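Local coordinates for F5/8 type C domain protein (Clostridium perfringens, PDB 7JRM) that probably binds carbohydrate through its CBM51 module, as part of the O-glycopeptidase ZmpB that recognises and hydrolyses mucins, at residues A78-N90 against A219-A231. Numbering follows the deposited sequence.
Sequences AVTDKETQLSDLN and ADAKFRNLAEYDA
An antiparallel β-ladder joins the chain's entry and exit in the β-sandwich carbohydrate-binding module: strand 83-85, just after the Ig-like strand 70-79, pairs with strand 221-224, whose chain runs on to helix 232-242. Thr-84 and Phe-223 form the hydrogen-bonded pair, with Phe-223 N 2.8 Å from Thr-84 O. Toward the ends of the module the pairing continues as Asp-81 N donates to Asn-225 O at 2.8 Å, almost straight (168° at the hydrogen), so the incoming and outgoing chains run paired here.

One face of the ladder carries charge. Lys-222, its chain extended beyond CG, brings NZ 3.0 Å from Glu-83 OE1, meeting it from above the carboxylate plane, and also bridges to Asp-220 OD2; one ammonium thus serves two acids. Glu-83 lies alongside Arg-224, and its OE2 sits 3.3 Å above the guanidinium plane, an attraction of charges without a directed N-H. That leaves the guanidinium edge for other partners: NH2 pairs with Asp-147.

On the face shared with Thr-84, the Phe-223 ring is buried among apolar groups. Leu-86 CD1 lies over it, a CH-pi contact 3.9 Å from the centroid, while Leu-89 CD1 comes to the ring edge and Tyr-143 stacks on the ring.

At the interdomain end, small Ala-227 lets Asp-81 CB approach its CB to 3.8 Å. Thr-80 holds OG1 between its backbone N and carbonyl carbon (chi1 64°), where Arg-224 NE donates to it at 2.8 Å, within 8° of the guanidinium plane.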
# COMPACT_ATOMS: atom_id res chain seq x y z
N ALA A 78 7.07 -24.36 -7.15
CA ALA A 78 7.96 -23.53 -6.37
C ALA A 78 7.57 -22.06 -6.51
O ALA A 78 7.27 -21.59 -7.62
CB ALA A 78 9.41 -23.73 -6.79
N VAL A 79 7.59 -21.34 -5.40
CA VAL A 79 7.32 -19.90 -5.36
C VAL A 79 8.61 -19.23 -4.91
O VAL A 79 8.98 -19.31 -3.73
CB VAL A 79 6.15 -19.55 -4.44
CG1 VAL A 79 5.93 -18.05 -4.40
CG2 VAL A 79 4.89 -20.27 -4.89
N THR A 80 9.29 -18.56 -5.84
CA THR A 80 10.63 -18.04 -5.61
C THR A 80 10.64 -16.52 -5.72
O THR A 80 9.64 -15.89 -6.09
CB THR A 80 11.63 -18.65 -6.60
OG1 THR A 80 11.28 -18.25 -7.93
CG2 THR A 80 11.60 -20.17 -6.51
N ASP A 81 11.79 -15.93 -5.40
CA ASP A 81 11.96 -14.48 -5.44
C ASP A 81 13.15 -14.08 -6.30
O ASP A 81 13.00 -13.85 -7.51
CB ASP A 81 12.12 -13.92 -4.03
CG ASP A 81 12.11 -12.41 -3.99
OD1 ASP A 81 11.58 -11.79 -4.94
OD2 ASP A 81 12.64 -11.83 -3.02
N LYS A 82 14.33 -14.00 -5.69
CA LYS A 82 15.52 -13.56 -6.41
C LYS A 82 15.94 -14.59 -7.45
O LYS A 82 15.90 -15.80 -7.20
CB LYS A 82 16.67 -13.30 -5.44
CG LYS A 82 16.40 -12.18 -4.44
CD LYS A 82 15.82 -10.95 -5.13
CE LYS A 82 15.82 -9.75 -4.19
NZ LYS A 82 14.79 -8.74 -4.58
N GLU A 83 16.35 -14.11 -8.62
CA GLU A 83 16.80 -14.97 -9.70
C GLU A 83 18.18 -14.55 -10.16
O GLU A 83 18.55 -13.37 -10.09
CB GLU A 83 15.82 -14.93 -10.89
CG GLU A 83 14.42 -15.42 -10.55
CD GLU A 83 13.42 -15.14 -11.66
OE1 GLU A 83 13.81 -14.55 -12.68
OE2 GLU A 83 12.24 -15.52 -11.50
N THR A 84 18.96 -15.53 -10.62
CA THR A 84 20.31 -15.31 -11.12
C THR A 84 20.47 -16.05 -12.43
O THR A 84 20.39 -17.28 -12.46
CB THR A 84 21.36 -15.77 -10.11
OG1 THR A 84 21.13 -15.15 -8.84
CG2 THR A 84 22.76 -15.42 -10.60
N GLN A 85 20.70 -15.31 -13.51
CA GLN A 85 20.92 -15.93 -14.81
C GLN A 85 22.24 -16.70 -14.80
O GLN A 85 23.24 -16.23 -14.27
CB GLN A 85 20.93 -14.88 -15.92
CG GLN A 85 19.58 -14.24 -16.18
CD GLN A 85 18.68 -15.11 -17.04
OE1 GLN A 85 19.15 -16.01 -17.74
NE2 GLN A 85 17.38 -14.84 -17.01
N LEU A 86 22.22 -17.90 -15.40
CA LEU A 86 23.44 -18.68 -15.49
C LEU A 86 24.47 -17.99 -16.38
O LEU A 86 25.68 -18.07 -16.12
CB LEU A 86 23.13 -20.08 -16.03
CG LEU A 86 23.01 -21.20 -14.99
CD1 LEU A 86 21.92 -20.89 -13.98
CD2 LEU A 86 22.75 -22.53 -15.67
N SER A 87 24.01 -17.30 -17.42
CA SER A 87 24.91 -16.55 -18.28
C SER A 87 25.54 -15.35 -17.57
O SER A 87 26.55 -14.82 -18.04
CB SER A 87 24.17 -16.08 -19.54
OG SER A 87 23.27 -15.03 -19.23
N ASP A 88 24.97 -14.93 -16.44
CA ASP A 88 25.58 -13.90 -15.60
C ASP A 88 26.56 -14.49 -14.60
O ASP A 88 27.09 -13.74 -13.77
CB ASP A 88 24.49 -13.11 -14.86
CG ASP A 88 23.70 -12.20 -15.78
OD1 ASP A 88 24.10 -12.06 -16.96
OD2 ASP A 88 22.69 -11.63 -15.33
N LEU A 89 26.82 -15.79 -14.66
CA LEU A 89 27.79 -16.47 -13.81
C LEU A 89 28.86 -17.10 -14.68
O LEU A 89 28.80 -17.05 -15.92
CB LEU A 89 27.10 -17.52 -12.94
CG LEU A 89 26.11 -17.03 -11.88
CD1 LEU A 89 25.16 -18.15 -11.48
CD2 LEU A 89 26.84 -16.48 -10.67
N ASN A 90 29.85 -17.70 -14.03
CA ASN A 90 30.93 -18.40 -14.71
C ASN A 90 30.79 -19.89 -14.44
O ASN A 90 30.66 -20.31 -13.29
CB ASN A 90 32.30 -17.91 -14.24
CG ASN A 90 32.60 -16.49 -14.69
OD1 ASN A 90 32.51 -16.18 -15.88
ND2 ASN A 90 32.94 -15.62 -13.75
N ALA A 219 17.68 -21.68 -22.81
CA ALA A 219 17.11 -20.34 -22.90
C ALA A 219 16.57 -19.90 -21.54
O ALA A 219 15.83 -20.64 -20.89
CB ALA A 219 16.00 -20.31 -23.94
N ASP A 220 16.95 -18.68 -21.13
CA ASP A 220 16.52 -18.09 -19.87
C ASP A 220 16.90 -18.97 -18.68
O ASP A 220 16.25 -18.94 -17.63
CB ASP A 220 15.01 -17.83 -19.86
CG ASP A 220 14.64 -16.54 -19.14
OD1 ASP A 220 15.05 -15.46 -19.62
OD2 ASP A 220 13.95 -16.61 -18.11
N ALA A 221 17.97 -19.75 -18.82
CA ALA A 221 18.44 -20.62 -17.75
C ALA A 221 18.88 -19.78 -16.56
O ALA A 221 19.75 -18.92 -16.68
CB ALA A 221 19.58 -21.50 -18.24
N LYS A 222 18.28 -20.04 -15.40
CA LYS A 222 18.52 -19.20 -14.24
C LYS A 222 18.26 -19.98 -12.96
O LYS A 222 17.46 -20.92 -12.95
CB LYS A 222 17.64 -17.94 -14.27
CG LYS A 222 16.14 -18.24 -14.26
CD LYS A 222 15.32 -16.98 -14.44
CE LYS A 222 13.86 -17.30 -14.69
NZ LYS A 222 13.09 -16.10 -15.11
N PHE A 223 18.95 -19.59 -11.90
CA PHE A 223 18.65 -20.08 -10.57
C PHE A 223 17.53 -19.24 -9.96
O PHE A 223 17.37 -18.06 -10.28
CB PHE A 223 19.89 -20.01 -9.67
CG PHE A 223 20.92 -21.06 -9.98
CD1 PHE A 223 20.63 -22.40 -9.83
CD2 PHE A 223 22.19 -20.69 -10.40
CE1 PHE A 223 21.58 -23.37 -10.11
CE2 PHE A 223 23.14 -21.65 -10.68
CZ PHE A 223 22.84 -23.00 -10.53
N ARG A 224 16.75 -19.87 -9.09
CA ARG A 224 15.66 -19.18 -8.40
C ARG A 224 15.70 -19.57 -6.93
O ARG A 224 15.74 -20.76 -6.60
CB ARG A 224 14.30 -19.53 -9.01
CG ARG A 224 14.18 -19.22 -10.49
CD ARG A 224 12.88 -19.75 -11.06
NE ARG A 224 11.72 -19.03 -10.54
CZ ARG A 224 10.78 -18.48 -11.31
NH1 ARG A 224 9.75 -17.85 -10.75
NH2 ARG A 224 10.86 -18.57 -12.63
N ASN A 225 15.68 -18.57 -6.05
CA ASN A 225 15.80 -18.78 -4.62
C ASN A 225 14.50 -18.43 -3.91
O ASN A 225 13.76 -17.53 -4.34
CB ASN A 225 16.94 -17.95 -4.03
CG ASN A 225 18.29 -18.63 -4.17
OD1 ASN A 225 18.42 -19.62 -4.89
ND2 ASN A 225 19.29 -18.11 -3.48
N LEU A 226 14.22 -19.15 -2.83
CA LEU A 226 13.08 -18.82 -1.99
C LEU A 226 13.27 -17.44 -1.37
O LEU A 226 14.39 -16.99 -1.14
CB LEU A 226 12.90 -19.87 -0.89
CG LEU A 226 12.79 -21.32 -1.36
CD1 LEU A 226 12.55 -22.25 -0.17
CD2 LEU A 226 11.69 -21.48 -2.39
N ALA A 227 12.15 -16.76 -1.12
CA ALA A 227 12.20 -15.40 -0.61
C ALA A 227 12.87 -15.36 0.77
O ALA A 227 12.69 -16.26 1.59
CB ALA A 227 10.80 -14.81 -0.53
N GLU A 228 13.64 -14.30 1.00
CA GLU A 228 14.27 -14.06 2.29
C GLU A 228 13.36 -13.30 3.24
O GLU A 228 13.82 -12.82 4.28
CB GLU A 228 15.58 -13.30 2.10
CG GLU A 228 16.72 -14.16 1.58
CD GLU A 228 18.02 -13.38 1.43
OE1 GLU A 228 18.03 -12.40 0.65
OE2 GLU A 228 19.02 -13.75 2.08
N TYR A 229 12.07 -13.19 2.91
CA TYR A 229 11.09 -12.51 3.74
C TYR A 229 9.81 -13.33 3.74
O TYR A 229 9.61 -14.22 2.92
CB TYR A 229 10.82 -11.09 3.25
CG TYR A 229 10.10 -11.04 1.92
CD1 TYR A 229 10.79 -11.18 0.72
CD2 TYR A 229 8.72 -10.87 1.86
CE1 TYR A 229 10.14 -11.15 -0.49
CE2 TYR A 229 8.06 -10.84 0.65
CZ TYR A 229 8.77 -10.97 -0.52
OH TYR A 229 8.12 -10.94 -1.73
N ASP A 230 8.92 -13.00 4.68
CA ASP A 230 7.59 -13.60 4.73
C ASP A 230 6.60 -12.53 5.14
O ASP A 230 6.75 -11.90 6.20
CB ASP A 230 7.54 -14.78 5.71
CG ASP A 230 6.42 -15.75 5.40
OD1 ASP A 230 5.41 -15.32 4.81
OD2 ASP A 230 6.56 -16.95 5.74
N ALA A 231 5.59 -12.30 4.30
CA ALA A 231 4.59 -11.28 4.53
C ALA A 231 3.28 -11.85 5.06
O ALA A 231 2.29 -11.11 5.17
CB ALA A 231 4.33 -10.49 3.24
O HOH W 1 14.31 -12.75 -1.13
O HOH W 2 15.28 -14.84 -2.77
O HOH W 3 10.74 -14.88 -13.34
O HOH W 4 21.15 -17.63 -18.42